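Local coordinates for extracellular protein 11-1 (Passalora fulva, PDB 6ZUS), which acts as a secreted avirulence effector of a fungal leaf pathogen of plants and binds zinc, although its molecular activity in the host is not established, at residues L11-Q16 against C76-T81; D32-Q37 against P58-A63; Q36-W41 against D51-A56; Y114-A119 against R130-N135. One frame throughout, in Å; residues are numbered along the deposited sequence.

In the fold
Contacts 1, 2 and 4 all reach one four-stranded antiparallel sheet, ordered 57-64, 71-86, 6-20, 127-138. Contact 1 joins its two central strands. Contacts 2 and 3 share helix 31-40 and lie about 13 Å apart between centres; both are nested within the chain loop that contact 1 closes, and both touch contact 1. Contact 4 follows later in the chain and ties a loop to strand 127-138, one of the two outermost strands, on the far side of the chain's centre from contact 3, about 18 Å between centres. Together they describe a sheet with a helix on one face, consistent with a fold common to a family of fungal effectors.

Contact 1: L11-Q16 against C76-T81. With ZN (zinc ion), chain G.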
loop_
_atom_site.group_PDB
_atom_site.type_symbol
_atom_site.label_atom_id
_atom_site.label_comp_id
_atom_site.label_asym_id
_atom_site.label_seq_id
_atom_site.Cartn_x
_atom_site.Cartn_y
_atom_site.Cartn_z
ATOM N N LEU A 11 -2.848 3.825 0.065
ATOM C CA LEU A 11 -1.858 2.706 0.228
ATOM C C LEU A 11 -2.167 1.618 -0.796
ATOM O O LEU A 11 -3.373 1.340 -1.091
ATOM C CB LEU A 11 -1.956 2.129 1.638
ATOM C CG LEU A 11 -1.610 3.091 2.779
ATOM C CD1 LEU A 11 -2.178 2.591 4.074
ATOM C CD2 LEU A 11 -0.119 3.276 2.900
ATOM N N LYS A 12 -1.125 0.964 -1.256
ATOM C CA LYS A 12 -1.293 -0.176 -2.189
ATOM C C LYS A 12 -0.151 -1.174 -1.997
ATOM O O LYS A 12 1.037 -0.758 -1.930
ATOM C CB LYS A 12 -1.419 0.320 -3.629
ATOM C CG LYS A 12 -1.645 -0.789 -4.623
ATOM C CD LYS A 12 -2.186 -0.304 -5.916
ATOM C CE LYS A 12 -1.157 0.172 -6.880
ATOM N NZ LYS A 12 -1.652 -0.018 -8.274
ATOM N N TRP A 13 -0.566 -2.408 -1.797
ATOM C CA TRP A 13 0.291 -3.608 -1.647
ATOM C C TRP A 13 0.358 -4.279 -3.010
ATOM O O TRP A 13 -0.705 -4.497 -3.648
ATOM C CB TRP A 13 -0.318 -4.512 -0.607
ATOM C CG TRP A 13 0.489 -5.723 -0.317
ATOM C CD1 TRP A 13 1.337 -5.905 0.739
ATOM C CD2 TRP A 13 0.439 -6.968 -1.039
ATOM N NE1 TRP A 13 1.827 -7.174 0.717
ATOM C CE2 TRP A 13 1.326 -7.850 -0.370
ATOM C CE3 TRP A 13 -0.258 -7.436 -2.161
ATOM C CZ2 TRP A 13 1.529 -9.158 -0.793
ATOM C CZ3 TRP A 13 -0.039 -8.732 -2.597
ATOM C CH2 TRP A 13 0.845 -9.566 -1.919
ATOM N N VAL A 14 1.549 -4.584 -3.493
ATOM C CA VAL A 14 1.725 -5.088 -4.879
ATOM C C VAL A 14 2.586 -6.351 -4.879
ATOM O O VAL A 14 3.647 -6.344 -4.236
ATOM C CB VAL A 14 2.304 -4.014 -5.826
ATOM C CG1 VAL A 14 2.314 -4.535 -7.258
ATOM C CG2 VAL A 14 1.572 -2.670 -5.741
ATOM N N HIS A 15 2.128 -7.371 -5.602
ATOM C CA HIS A 15 2.960 -8.532 -6.018
ATOM C C HIS A 15 3.022 -8.533 -7.556
ATOM O O HIS A 15 1.983 -8.768 -8.177
ATOM C CB HIS A 15 2.431 -9.859 -5.434
ATOM C CG HIS A 15 3.384 -10.976 -5.728
ATOM N ND1 HIS A 15 3.043 -12.315 -5.695
ATOM C CD2 HIS A 15 4.680 -10.955 -6.093
ATOM C CE1 HIS A 15 4.089 -13.034 -5.983
ATOM N NE2 HIS A 15 5.080 -12.261 -6.253
ATOM N N GLN A 16 4.193 -8.232 -8.127
ATOM C CA GLN A 16 4.462 -8.317 -9.576
ATOM C C GLN A 16 5.304 -9.568 -9.809
ATOM O O GLN A 16 6.374 -9.740 -9.184
ATOM C CB GLN A 16 5.176 -7.065 -10.093
ATOM C CG GLN A 16 5.432 -7.097 -11.616
ATOM C CD GLN A 16 6.078 -5.833 -12.136
ATOM O OE1 GLN A 16 6.175 -4.799 -11.416
ATOM N NE2 GLN A 16 6.565 -5.958 -13.360
ATOM N N CYS A 76 -0.680 -8.161 -9.099
ATOM C CA CYS A 76 -1.795 -8.436 -8.164
ATOM C C CYS A 76 -1.666 -7.432 -7.026
ATOM O O CYS A 76 -0.574 -7.320 -6.463
ATOM C CB CYS A 76 -1.739 -9.879 -7.698
ATOM S SG CYS A 76 -1.867 -10.939 -9.166
ATOM N N SER A 77 -2.698 -6.632 -6.764
ATOM C CA SER A 77 -2.548 -5.515 -5.811
ATOM C C SER A 77 -3.827 -5.394 -5.005
ATOM O O SER A 77 -4.905 -5.903 -5.428
ATOM C CB SER A 77 -2.198 -4.246 -6.510
ATOM O OG SER A 77 -3.255 -3.861 -7.394
ATOM N N VAL A 78 -3.690 -4.798 -3.839
ATOM C CA VAL A 78 -4.885 -4.417 -3.035
ATOM C C VAL A 78 -4.601 -3.019 -2.482
ATOM O O VAL A 78 -3.455 -2.754 -2.040
ATOM C CB VAL A 78 -5.196 -5.474 -1.973
ATOM C CG1 VAL A 78 -4.057 -5.730 -0.994
ATOM C CG2 VAL A 78 -6.478 -5.143 -1.247
ATOM N N GLN A 79 -5.601 -2.138 -2.584
ATOM C CA GLN A 79 -5.444 -0.727 -2.193
ATOM C C GLN A 79 -6.557 -0.350 -1.214
ATOM O O GLN A 79 -7.654 -0.914 -1.260
ATOM C CB GLN A 79 -5.367 0.175 -3.409
ATOM C CG GLN A 79 -6.647 0.178 -4.207
ATOM C CD GLN A 79 -6.395 0.721 -5.593
ATOM O OE1 GLN A 79 -5.896 0.012 -6.486
ATOM N NE2 GLN A 79 -6.749 1.989 -5.752
ATOM N N ALA A 80 -6.226 0.564 -0.326
ATOM C CA ALA A 80 -7.154 1.156 0.645
ATOM C C ALA A 80 -6.552 2.482 1.111
ATOM O O ALA A 80 -5.320 2.724 0.953
ATOM C CB ALA A 80 -7.398 0.176 1.775
ATOM N N THR A 81 -7.403 3.312 1.704
ATOM C CA THR A 81 -7.006 4.630 2.237
ATOM C C THR A 81 -6.932 4.530 3.755
ATOM O O THR A 81 -7.904 4.047 4.376
ATOM C CB THR A 81 -7.989 5.721 1.814
ATOM O OG1 THR A 81 -7.909 5.790 0.380
ATOM C CG2 THR A 81 -7.650 7.045 2.463
HETATM ZN ZN ZN G . 1.311 -13.109 -4.985
HETATM O O HOH W 1 1.659 -13.801 -2.849
#
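Leu-11 starts the pairing with Ala-80: its N donates to Ala-80 O at 2.8 Å, Ala-80 N returns a bond to Leu-11 O, and Leu-11 CB rests against the same Ala-80 carbonyl. The two strands run antiparallel, with 171° between their directions. Lys-12, in a non-hydrogen-bonded pair with Gln-79, turns to the other face of the sheet. There the two side chains lie side by side and point the same way, while Lys-12 CG also reaches Ser-77 CB at 4.0 Å. Trp-13 returns to the face of Leu-11. Its N binds Val-78 O at 2.9 Å, and its CB touches Val-78 CG1 at 4.0 Å. Val-14 packs CG2 against Ser-77 CB, 4.2 Å away, on the face of Lys-12. His-15 closes the register against Cys-76: the bond from His-15 N to Cys-76 O is almost perfectly straight, 178° at the hydrogen, and Cys-76 N donates back to His-15 O. CG of His-15 stands anti to the backbone N (chi1 -173°), and the imidazole leads away from the partner strand. His-15 ND1 coordinates a zinc ion at 2.0 Å, and a water occupies another position on the metal at 2.3 Å. This pairing forms the middle of the four-stranded sheet. Cys-76 is tied by a disulfide to Cys-29. Strand 127-138 flanks Lys-12 and Val-14, and strand 57-64 flanks Ser-77 and Gln-79. Helix 31-40 covers the face of Trp-13, Val-78 and Ala-80.

Contact 2: D32-Q37 against P58-A63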
loop_
_atom_site.group_PDB
_atom_site.type_symbol
_atom_site.label_atom_id
_atom_site.label_comp_id
_atom_site.label_asym_id
_atom_site.label_seq_id
_atom_site.Cartn_x
_atom_site.Cartn_y
_atom_site.Cartn_z
ATOM N N ASP A 32 -9.993 -12.784 -2.953
ATOM C CA ASP A 32 -9.944 -13.300 -1.558
ATOM C C ASP A 32 -8.512 -13.296 -1.028
ATOM O O ASP A 32 -8.312 -12.924 0.131
ATOM C CB ASP A 32 -10.547 -14.697 -1.410
ATOM C CG ASP A 32 -12.014 -14.678 -0.974
ATOM O OD1 ASP A 32 -12.833 -13.933 -1.611
ATOM O OD2 ASP A 32 -12.336 -15.386 0.026
ATOM N N SER A 33 -7.553 -13.787 -1.810
ATOM C CA SER A 33 -6.128 -13.826 -1.403
ATOM C C SER A 33 -5.637 -12.390 -1.170
ATOM O O SER A 33 -4.903 -12.183 -0.190
ATOM C CB SER A 33 -5.272 -14.522 -2.452
ATOM O OG SER A 33 -5.205 -13.752 -3.676
ATOM N N LEU A 34 -6.057 -11.454 -2.010
ATOM C CA LEU A 34 -5.589 -10.038 -1.914
ATOM C C LEU A 34 -6.270 -9.374 -0.711
ATOM O O LEU A 34 -5.610 -8.663 0.053
ATOM C CB LEU A 34 -5.846 -9.309 -3.226
ATOM C CG LEU A 34 -4.934 -9.768 -4.368
ATOM C CD1 LEU A 34 -5.425 -9.331 -5.731
ATOM C CD2 LEU A 34 -3.520 -9.315 -4.109
ATOM N N TYR A 35 -7.549 -9.670 -0.478
ATOM C CA TYR A 35 -8.254 -9.153 0.729
ATOM C C TYR A 35 -7.526 -9.693 1.974
ATOM O O TYR A 35 -7.327 -8.929 2.965
ATOM C CB TYR A 35 -9.773 -9.390 0.616
ATOM C CG TYR A 35 -10.544 -8.171 1.067
ATOM C CD1 TYR A 35 -10.582 -7.851 2.439
ATOM C CD2 TYR A 35 -11.140 -7.289 0.182
ATOM C CE1 TYR A 35 -11.249 -6.735 2.939
ATOM C CE2 TYR A 35 -11.784 -6.141 0.667
ATOM C CZ TYR A 35 -11.853 -5.864 2.046
ATOM O OH TYR A 35 -12.457 -4.737 2.579
ATOM N N GLN A 36 -7.013 -10.927 1.960
ATOM C CA GLN A 36 -6.307 -11.478 3.136
ATOM C C GLN A 36 -4.991 -10.721 3.315
ATOM O O GLN A 36 -4.551 -10.569 4.457
ATOM C CB GLN A 36 -5.930 -12.960 3.053
ATOM C CG GLN A 36 -7.093 -13.937 3.031
ATOM C CD GLN A 36 -6.609 -15.365 2.897
ATOM O OE1 GLN A 36 -6.195 -15.810 1.817
ATOM N NE2 GLN A 36 -6.664 -16.101 4.002
ATOM N N GLN A 37 -4.345 -10.335 2.229
ATOM C CA GLN A 37 -3.107 -9.499 2.360
ATOM C C GLN A 37 -3.481 -8.186 3.046
ATOM O O GLN A 37 -2.777 -7.780 3.990
ATOM C CB GLN A 37 -2.423 -9.310 1.001
ATOM C CG GLN A 37 -1.693 -10.599 0.590
ATOM C CD GLN A 37 -0.477 -10.967 1.406
ATOM O OE1 GLN A 37 0.070 -10.196 2.187
ATOM N NE2 GLN A 37 0.067 -12.141 1.140
ATOM N N PRO A 58 -9.095 -5.077 -4.296
ATOM C CA PRO A 58 -8.208 -5.939 -5.089
ATOM C C PRO A 58 -8.205 -5.595 -6.580
ATOM O O PRO A 58 -9.205 -5.128 -7.154
ATOM C CB PRO A 58 -8.674 -7.384 -4.824
ATOM C CG PRO A 58 -9.475 -7.275 -3.553
ATOM C CD PRO A 58 -10.106 -5.880 -3.591
ATOM N N LYS A 59 -7.065 -5.819 -7.230
ATOM C CA LYS A 59 -6.950 -5.600 -8.681
ATOM C C LYS A 59 -5.980 -6.644 -9.218
ATOM O O LYS A 59 -5.003 -6.995 -8.516
ATOM C CB LYS A 59 -6.474 -4.181 -8.966
ATOM C CG LYS A 59 -6.471 -3.790 -10.432
ATOM C CD LYS A 59 -5.401 -2.748 -10.784
ATOM C CE LYS A 59 -5.543 -1.424 -10.050
ATOM N NZ LYS A 59 -4.841 -0.312 -10.747
ATOM N N ILE A 60 -6.213 -7.091 -10.449
ATOM C CA ILE A 60 -5.333 -8.074 -11.151
ATOM C C ILE A 60 -5.116 -7.509 -12.556
ATOM O O ILE A 60 -6.110 -7.114 -13.203
ATOM C CB ILE A 60 -5.964 -9.470 -11.139
ATOM C CG1 ILE A 60 -6.243 -9.965 -9.715
ATOM C CG2 ILE A 60 -5.117 -10.462 -11.942
ATOM C CD1 ILE A 60 -6.995 -11.305 -9.650
ATOM N N GLN A 61 -3.874 -7.329 -12.942
ATOM C CA GLN A 61 -3.463 -6.823 -14.270
ATOM C C GLN A 61 -2.573 -7.913 -14.892
ATOM O O GLN A 61 -1.785 -8.560 -14.149
ATOM C CB GLN A 61 -2.603 -5.557 -14.212
ATOM C CG GLN A 61 -3.221 -4.401 -13.466
ATOM C CD GLN A 61 -2.172 -3.330 -13.219
ATOM O OE1 GLN A 61 -1.646 -2.726 -14.169
ATOM N NE2 GLN A 61 -1.830 -3.153 -11.940
ATOM N N GLU A 62 -2.652 -8.058 -16.206
ATOM C CA GLU A 62 -1.914 -9.073 -16.985
ATOM C C GLU A 62 -1.493 -8.411 -18.296
ATOM O O GLU A 62 -2.332 -7.711 -18.932
ATOM C CB GLU A 62 -2.868 -10.262 -17.220
ATOM C CG GLU A 62 -2.338 -11.380 -18.107
ATOM C CD GLU A 62 -3.377 -12.470 -18.396
ATOM O OE1 GLU A 62 -3.861 -13.156 -17.443
ATOM O OE2 GLU A 62 -3.703 -12.637 -19.591
ATOM N N ALA A 63 -0.278 -8.683 -18.741
ATOM C CA ALA A 63 0.220 -8.225 -20.057
ATOM C C ALA A 63 1.303 -9.199 -20.497
ATOM O O ALA A 63 2.061 -9.664 -19.655
ATOM C CB ALA A 63 0.748 -6.803 -19.967
#
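Leu-34 and Pro-58, with CA atoms 5.8 Å apart, mark where helix 32-37 passes strand 58-63; the segment axes approach to 8.2 Å at an angle of 126°. Leu-34 is the main bridge. Its CB meets Pro-58 CB at 3.8 Å, and the two side chains slide past each other in opposite directions, so that the leucine runs on beyond the proline. CG of Leu-34 stands anti to the carbonyl carbon (chi1 -71°), and the next torsion, an extended 164°, carries CD1 on toward the strand. That methyl, Leu-34 CD1, lies 3.9 Å from Pro-58 CB and 3.7 Å from Lys-59 O, and it ends 4.1 Å from CG1 of Ile-60. One leucine branch thus spans three consecutive strand residues. Tyr-35, a residue further along the helix, meets the proline ring at CG and CD: Tyr-35 CD2 comes to 4.1 Å from Pro-58 CG, the two side chains crossing obliquely. Leu-34 also packs on Trp-13 and Cys-76 of the neighbouring strands. No hydrogen bond joins the two segments. The helix and this edge strand of the sheet are held to each other by dispersion and burial of methyl, methylene and ring carbons, so their relative placement depends on shape here, while the nearby polar link from Tyr-35 OH goes to Ala-56 N, just before the strand segment.

Contact 3: Q36-W41 against D51-A56; sequences QQFNLW and DGFSTA
Phe-38 takes the methyl of Ala-56 over one ring face, a CH-pi contact in an aromatic cluster where helix 31-40 gives way to the following loop. Ala-56 CB lies 3.7 Å from the centroid of the Phe-38 ring, only 19° off its normal, and comes to 3.5 Å from Phe-38 CG. The rim of the same ring is met by other groups. Phe-38 CZ is 3.9 Å from Phe-53 CB, which sits at the ring edge near its plane, and the Ser-54 carbonyl oxygen approaches that same CZ obliquely. The Phe-53 ring turns on to Trp-41, whose indole receives it at the edge: Phe-53 CE2 is 4.2 Å from Trp-41 CE3. Two aromatic side chains from the helix end and one from the loop therefore pack together, with the Phe-38 and Phe-53 side chains crossing at a slant. Behind them, Trp-41 N bonds to Phe-38 O at 3.0 Å, keeping the two residues close in the chain. The CB of Phe-38 points toward the loop, and CG stands anti to the backbone N (chi1 168°). Further out, Ser-54 OG is engaged by Thr-81 N, fixing the loop to strand 71-86, while Lys-43 makes a cation-pi contact with Phe-38 and its NZ bonds both Phe-38 O and Trp-41 O. Phe-38 CD1 lies 3.5 Å above the plane of the Trp-41 indole, displaced toward its rim.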
loop_
_atom_site.group_PDB
_atom_site.type_symbol
_atom_site.label_atom_id
_atom_site.label_comp_id
_atom_site.label_asym_id
_atom_site.label_seq_id
_atom_site.Cartn_x
_atom_site.Cartn_y
_atom_site.Cartn_z
ATOM N N GLN A 36 -7.013 -10.927 1.960
ATOM C CA GLN A 36 -6.307 -11.478 3.136
ATOM C C GLN A 36 -4.991 -10.721 3.315
ATOM O O GLN A 36 -4.551 -10.569 4.457
ATOM C CB GLN A 36 -5.930 -12.960 3.053
ATOM C CG GLN A 36 -7.093 -13.937 3.031
ATOM C CD GLN A 36 -6.609 -15.365 2.897
ATOM O OE1 GLN A 36 -6.195 -15.810 1.817
ATOM N NE2 GLN A 36 -6.664 -16.101 4.002
ATOM N N GLN A 37 -4.345 -10.335 2.229
ATOM C CA GLN A 37 -3.107 -9.499 2.360
ATOM C C GLN A 37 -3.481 -8.186 3.046
ATOM O O GLN A 37 -2.777 -7.780 3.990
ATOM C CB GLN A 37 -2.423 -9.310 1.001
ATOM C CG GLN A 37 -1.693 -10.599 0.590
ATOM C CD GLN A 37 -0.477 -10.967 1.406
ATOM O OE1 GLN A 37 0.070 -10.196 2.187
ATOM N NE2 GLN A 37 0.067 -12.141 1.140
ATOM N N PHE A 38 -4.566 -7.541 2.613
ATOM C CA PHE A 38 -5.035 -6.297 3.264
ATOM C C PHE A 38 -5.244 -6.539 4.773
ATOM O O PHE A 38 -4.846 -5.718 5.616
ATOM C CB PHE A 38 -6.287 -5.749 2.597
ATOM C CG PHE A 38 -6.941 -4.664 3.398
ATOM C CD1 PHE A 38 -6.439 -3.371 3.382
ATOM C CD2 PHE A 38 -8.030 -4.951 4.218
ATOM C CE1 PHE A 38 -7.021 -2.381 4.140
ATOM C CE2 PHE A 38 -8.626 -3.954 4.966
ATOM C CZ PHE A 38 -8.103 -2.683 4.950
ATOM N N ASN A 39 -5.864 -7.647 5.141
ATOM C CA ASN A 39 -6.129 -7.987 6.569
ATOM C C ASN A 39 -4.820 -8.076 7.367
ATOM O O ASN A 39 -4.868 -7.840 8.561
ATOM C CB ASN A 39 -6.961 -9.264 6.683
ATOM C CG ASN A 39 -8.387 -9.056 6.202
ATOM O OD1 ASN A 39 -8.863 -7.917 6.060
ATOM N ND2 ASN A 39 -9.074 -10.161 5.956
ATOM N N LEU A 40 -3.657 -8.362 6.737
ATOM C CA LEU A 40 -2.359 -8.429 7.464
ATOM C C LEU A 40 -1.718 -7.056 7.669
ATOM O O LEU A 40 -0.745 -6.963 8.439
ATOM C CB LEU A 40 -1.415 -9.306 6.657
ATOM C CG LEU A 40 -1.802 -10.782 6.626
ATOM C CD1 LEU A 40 -0.905 -11.540 5.648
ATOM C CD2 LEU A 40 -1.709 -11.367 8.042
ATOM N N TRP A 41 -2.166 -6.020 6.962
ATOM C CA TRP A 41 -1.618 -4.658 7.189
ATOM C C TRP A 41 -1.755 -4.303 8.671
ATOM O O TRP A 41 -2.799 -4.642 9.279
ATOM C CB TRP A 41 -2.287 -3.572 6.337
ATOM C CG TRP A 41 -2.186 -3.737 4.858
ATOM C CD1 TRP A 41 -1.631 -4.758 4.144
ATOM C CD2 TRP A 41 -2.722 -2.803 3.909
ATOM N NE1 TRP A 41 -1.759 -4.501 2.804
ATOM C CE2 TRP A 41 -2.439 -3.315 2.629
ATOM C CE3 TRP A 41 -3.414 -1.581 4.022
ATOM C CZ2 TRP A 41 -2.853 -2.636 1.468
ATOM C CZ3 TRP A 41 -3.768 -0.897 2.881
ATOM C CH2 TRP A 41 -3.491 -1.421 1.616
ATOM N N ASP A 51 -10.504 6.158 12.840
ATOM C CA ASP A 51 -11.371 5.827 11.683
ATOM C C ASP A 51 -10.750 4.720 10.801
ATOM O O ASP A 51 -11.406 4.333 9.806
ATOM C CB ASP A 51 -11.753 7.085 10.894
ATOM C CG ASP A 51 -12.860 7.898 11.563
ATOM O OD1 ASP A 51 -13.749 7.274 12.188
ATOM O OD2 ASP A 51 -12.847 9.113 11.433
ATOM N N GLY A 52 -9.556 4.220 11.112
ATOM C CA GLY A 52 -8.996 3.056 10.406
ATOM C C GLY A 52 -8.881 3.278 8.899
ATOM O O GLY A 52 -8.377 4.331 8.468
ATOM N N PHE A 53 -9.266 2.261 8.126
ATOM C CA PHE A 53 -8.954 2.112 6.687
ATOM C C PHE A 53 -10.269 1.967 5.940
ATOM O O PHE A 53 -11.216 1.368 6.462
ATOM C CB PHE A 53 -8.063 0.893 6.418
ATOM C CG PHE A 53 -6.695 1.034 7.014
ATOM C CD1 PHE A 53 -6.534 1.094 8.386
ATOM C CD2 PHE A 53 -5.598 1.261 6.221
ATOM C CE1 PHE A 53 -5.284 1.279 8.961
ATOM C CE2 PHE A 53 -4.342 1.424 6.777
ATOM C CZ PHE A 53 -4.179 1.428 8.148
ATOM N N SER A 54 -10.265 2.480 4.727
ATOM C CA SER A 54 -11.357 2.324 3.736
ATOM C C SER A 54 -11.483 0.851 3.342
ATOM O O SER A 54 -10.638 -0.015 3.762
ATOM C CB SER A 54 -11.120 3.185 2.565
ATOM O OG SER A 54 -10.166 2.586 1.718
ATOM N N THR A 55 -12.596 0.538 2.675
ATOM C CA THR A 55 -12.811 -0.770 2.016
ATOM C C THR A 55 -11.621 -1.027 1.080
ATOM O O THR A 55 -11.161 -0.079 0.412
ATOM C CB THR A 55 -14.136 -0.764 1.232
ATOM O OG1 THR A 55 -15.150 -0.633 2.232
ATOM C CG2 THR A 55 -14.336 -2.025 0.430
ATOM N N ALA A 56 -11.085 -2.231 1.134
ATOM C CA ALA A 56 -9.933 -2.628 0.280
ATOM C C ALA A 56 -10.470 -2.938 -1.129
ATOM O O ALA A 56 -11.564 -3.505 -1.249
ATOM C CB ALA A 56 -9.222 -3.775 0.917
#

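Contact 4: Y114-A119 against R130-N135; sequences YDESEA and RGFISN
The type I turn from Asp-115 to Glu-118 is gripped by Arg-130, which reaches it from one of the two outermost strands of the sheet. The guanidinium meets Glu-118 O end-on, with Arg-130 NH1 and NH2 each 2.9 Å from that one oxygen, which lies in the guanidinium plane. Arg-130 NH1 also donates to Tyr-114 O at 3.2 Å, arriving from above that carbonyl plane. Within the turn, Asp-115 OD1 uses its anti lone pair to accept from Ser-117 N at 2.8 Å, an Asx turn. Glu-116 bends back at chi2 (-54°) and lays its carboxylate across the arginine. Glu-116 OE1 sits over one guanidinium face, 4.0 Å from Arg-130 NE, near enough for charge attraction although no N-H points at it. Glu-116 OE2 comes to 3.5 Å from Phe-132 CD2 at the ring edge, the carboxylate and ring planes being 75° apart. A water accepts from Gly-131 N at 2.9 Å and contacts Tyr-114 O and Glu-116 OE2, bridging loop and strand. Asp-120 supplies a salt bridge to Arg-130 NH2. The loop, which follows helix 101-109, is thus fastened to strand 127-138, whose Arg-130 and Phe-132 pair through their backbones with Lys-12 and Ala-10 of strand 6-20.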
loop_
_atom_site.group_PDB
_atom_site.type_symbol
_atom_site.label_atom_id
_atom_site.label_comp_id
_atom_site.label_asym_id
_atom_site.label_seq_id
_atom_site.Cartn_x
_atom_site.Cartn_y
_atom_site.Cartn_z
ATOM N N TYR A 114 7.806 2.511 -3.092
ATOM C CA TYR A 114 8.289 3.160 -4.332
ATOM C C TYR A 114 7.367 4.341 -4.612
ATOM O O TYR A 114 6.149 4.159 -4.658
ATOM C CB TYR A 114 8.310 2.195 -5.528
ATOM C CG TYR A 114 9.400 1.157 -5.489
ATOM C CD1 TYR A 114 9.243 -0.006 -4.753
ATOM C CD2 TYR A 114 10.616 1.368 -6.149
ATOM C CE1 TYR A 114 10.244 -0.953 -4.702
ATOM C CE2 TYR A 114 11.636 0.429 -6.086
ATOM C CZ TYR A 114 11.443 -0.739 -5.375
ATOM O OH TYR A 114 12.425 -1.684 -5.330
ATOM N N ASP A 115 7.984 5.502 -4.851
ATOM C CA ASP A 115 7.293 6.712 -5.352
ATOM C C ASP A 115 6.512 6.303 -6.614
ATOM O O ASP A 115 7.048 5.500 -7.418
ATOM C CB ASP A 115 8.294 7.850 -5.628
ATOM C CG ASP A 115 7.589 9.205 -5.785
ATOM O OD1 ASP A 115 6.798 9.340 -6.711
ATOM O OD2 ASP A 115 7.688 10.023 -4.871
ATOM N N GLU A 116 5.280 6.806 -6.744
ATOM C CA GLU A 116 4.443 6.651 -7.964
ATOM C C GLU A 116 5.193 7.126 -9.212
ATOM O O GLU A 116 4.843 6.602 -10.293
ATOM C CB GLU A 116 3.129 7.431 -7.921
ATOM C CG GLU A 116 2.156 6.953 -6.876
ATOM C CD GLU A 116 1.749 5.492 -6.857
ATOM O OE1 GLU A 116 1.528 4.878 -7.949
ATOM O OE2 GLU A 116 1.641 4.967 -5.705
ATOM N N SER A 117 6.204 8.010 -9.098
ATOM C CA SER A 117 7.045 8.423 -10.253
ATOM C C SER A 117 7.771 7.217 -10.876
ATOM O O SER A 117 8.237 7.324 -12.027
ATOM C CB SER A 117 8.044 9.490 -9.861
ATOM O OG SER A 117 9.000 8.964 -8.956
ATOM N N GLU A 118 7.964 6.131 -10.111
ATOM C CA GLU A 118 8.575 4.868 -10.589
ATOM C C GLU A 118 7.446 3.935 -11.066
ATOM O O GLU A 118 6.648 3.492 -10.227
ATOM C CB GLU A 118 9.416 4.254 -9.460
ATOM C CG GLU A 118 10.558 5.178 -9.042
ATOM C CD GLU A 118 11.681 4.522 -8.229
ATOM O OE1 GLU A 118 12.177 3.432 -8.632
ATOM O OE2 GLU A 118 12.081 5.107 -7.197
ATOM N N ALA A 119 7.390 3.616 -12.345
ATOM C CA ALA A 119 6.328 2.780 -12.930
ATOM C C ALA A 119 6.522 1.319 -12.488
ATOM O O ALA A 119 7.665 0.898 -12.268
ATOM C CB ALA A 119 6.367 2.911 -14.424
ATOM N N ARG A 130 3.066 1.065 -2.325
ATOM C CA ARG A 130 2.804 2.455 -2.753
ATOM C C ARG A 130 2.123 3.163 -1.575
ATOM O O ARG A 130 1.297 2.540 -0.832
ATOM C CB ARG A 130 1.906 2.540 -3.981
ATOM C CG ARG A 130 2.339 1.650 -5.134
ATOM C CD ARG A 130 3.650 2.188 -5.699
ATOM N NE ARG A 130 3.818 1.669 -7.038
ATOM C CZ ARG A 130 4.688 2.136 -7.937
ATOM N NH1 ARG A 130 5.498 3.129 -7.619
ATOM N NH2 ARG A 130 4.725 1.614 -9.145
ATOM N N GLY A 131 2.453 4.422 -1.422
ATOM C CA GLY A 131 1.733 5.270 -0.446
ATOM C C GLY A 131 1.892 6.706 -0.870
ATOM O O GLY A 131 3.040 7.128 -1.152
ATOM N N PHE A 132 0.792 7.434 -0.933
ATOM C CA PHE A 132 0.850 8.886 -1.213
ATOM C C PHE A 132 -0.303 9.584 -0.479
ATOM O O PHE A 132 -1.350 8.991 -0.205
ATOM C CB PHE A 132 0.881 9.098 -2.738
ATOM C CG PHE A 132 -0.346 8.611 -3.459
ATOM C CD1 PHE A 132 -1.466 9.431 -3.577
ATOM C CD2 PHE A 132 -0.359 7.368 -4.095
ATOM C CE1 PHE A 132 -2.596 8.980 -4.247
ATOM C CE2 PHE A 132 -1.481 6.941 -4.786
ATOM C CZ PHE A 132 -2.595 7.742 -4.854
ATOM N N ILE A 133 -0.084 10.858 -0.203
ATOM C CA ILE A 133 -1.096 11.701 0.487
ATOM C C ILE A 133 -2.279 11.915 -0.458
ATOM O O ILE A 133 -2.104 12.440 -1.574
ATOM C CB ILE A 133 -0.491 13.019 0.980
ATOM C CG1 ILE A 133 0.688 12.775 1.918
ATOM C CG2 ILE A 133 -1.584 13.854 1.617
ATOM C CD1 ILE A 133 1.496 14.017 2.221
ATOM N N SER A 134 -3.473 11.579 -0.013
ATOM C CA SER A 134 -4.703 11.796 -0.797
ATOM C C SER A 134 -5.519 12.982 -0.211
ATOM O O SER A 134 -6.443 13.509 -0.928
ATOM C CB SER A 134 -5.488 10.540 -0.892
ATOM O OG SER A 134 -5.848 10.048 0.366
ATOM N N ASN A 135 -5.201 13.439 1.002
ATOM C CA ASN A 135 -5.913 14.578 1.668
ATOM C C ASN A 135 -5.020 15.108 2.803
ATOM O O ASN A 135 -4.527 14.288 3.537
ATOM C CB ASN A 135 -7.322 14.127 2.068
ATOM C CG ASN A 135 -8.250 15.267 2.458
ATOM O OD1 ASN A 135 -7.853 16.429 2.408
ATOM N ND2 ASN A 135 -9.467 14.928 2.853
HETATM O O HOH W 2 3.800 5.470 -3.812
#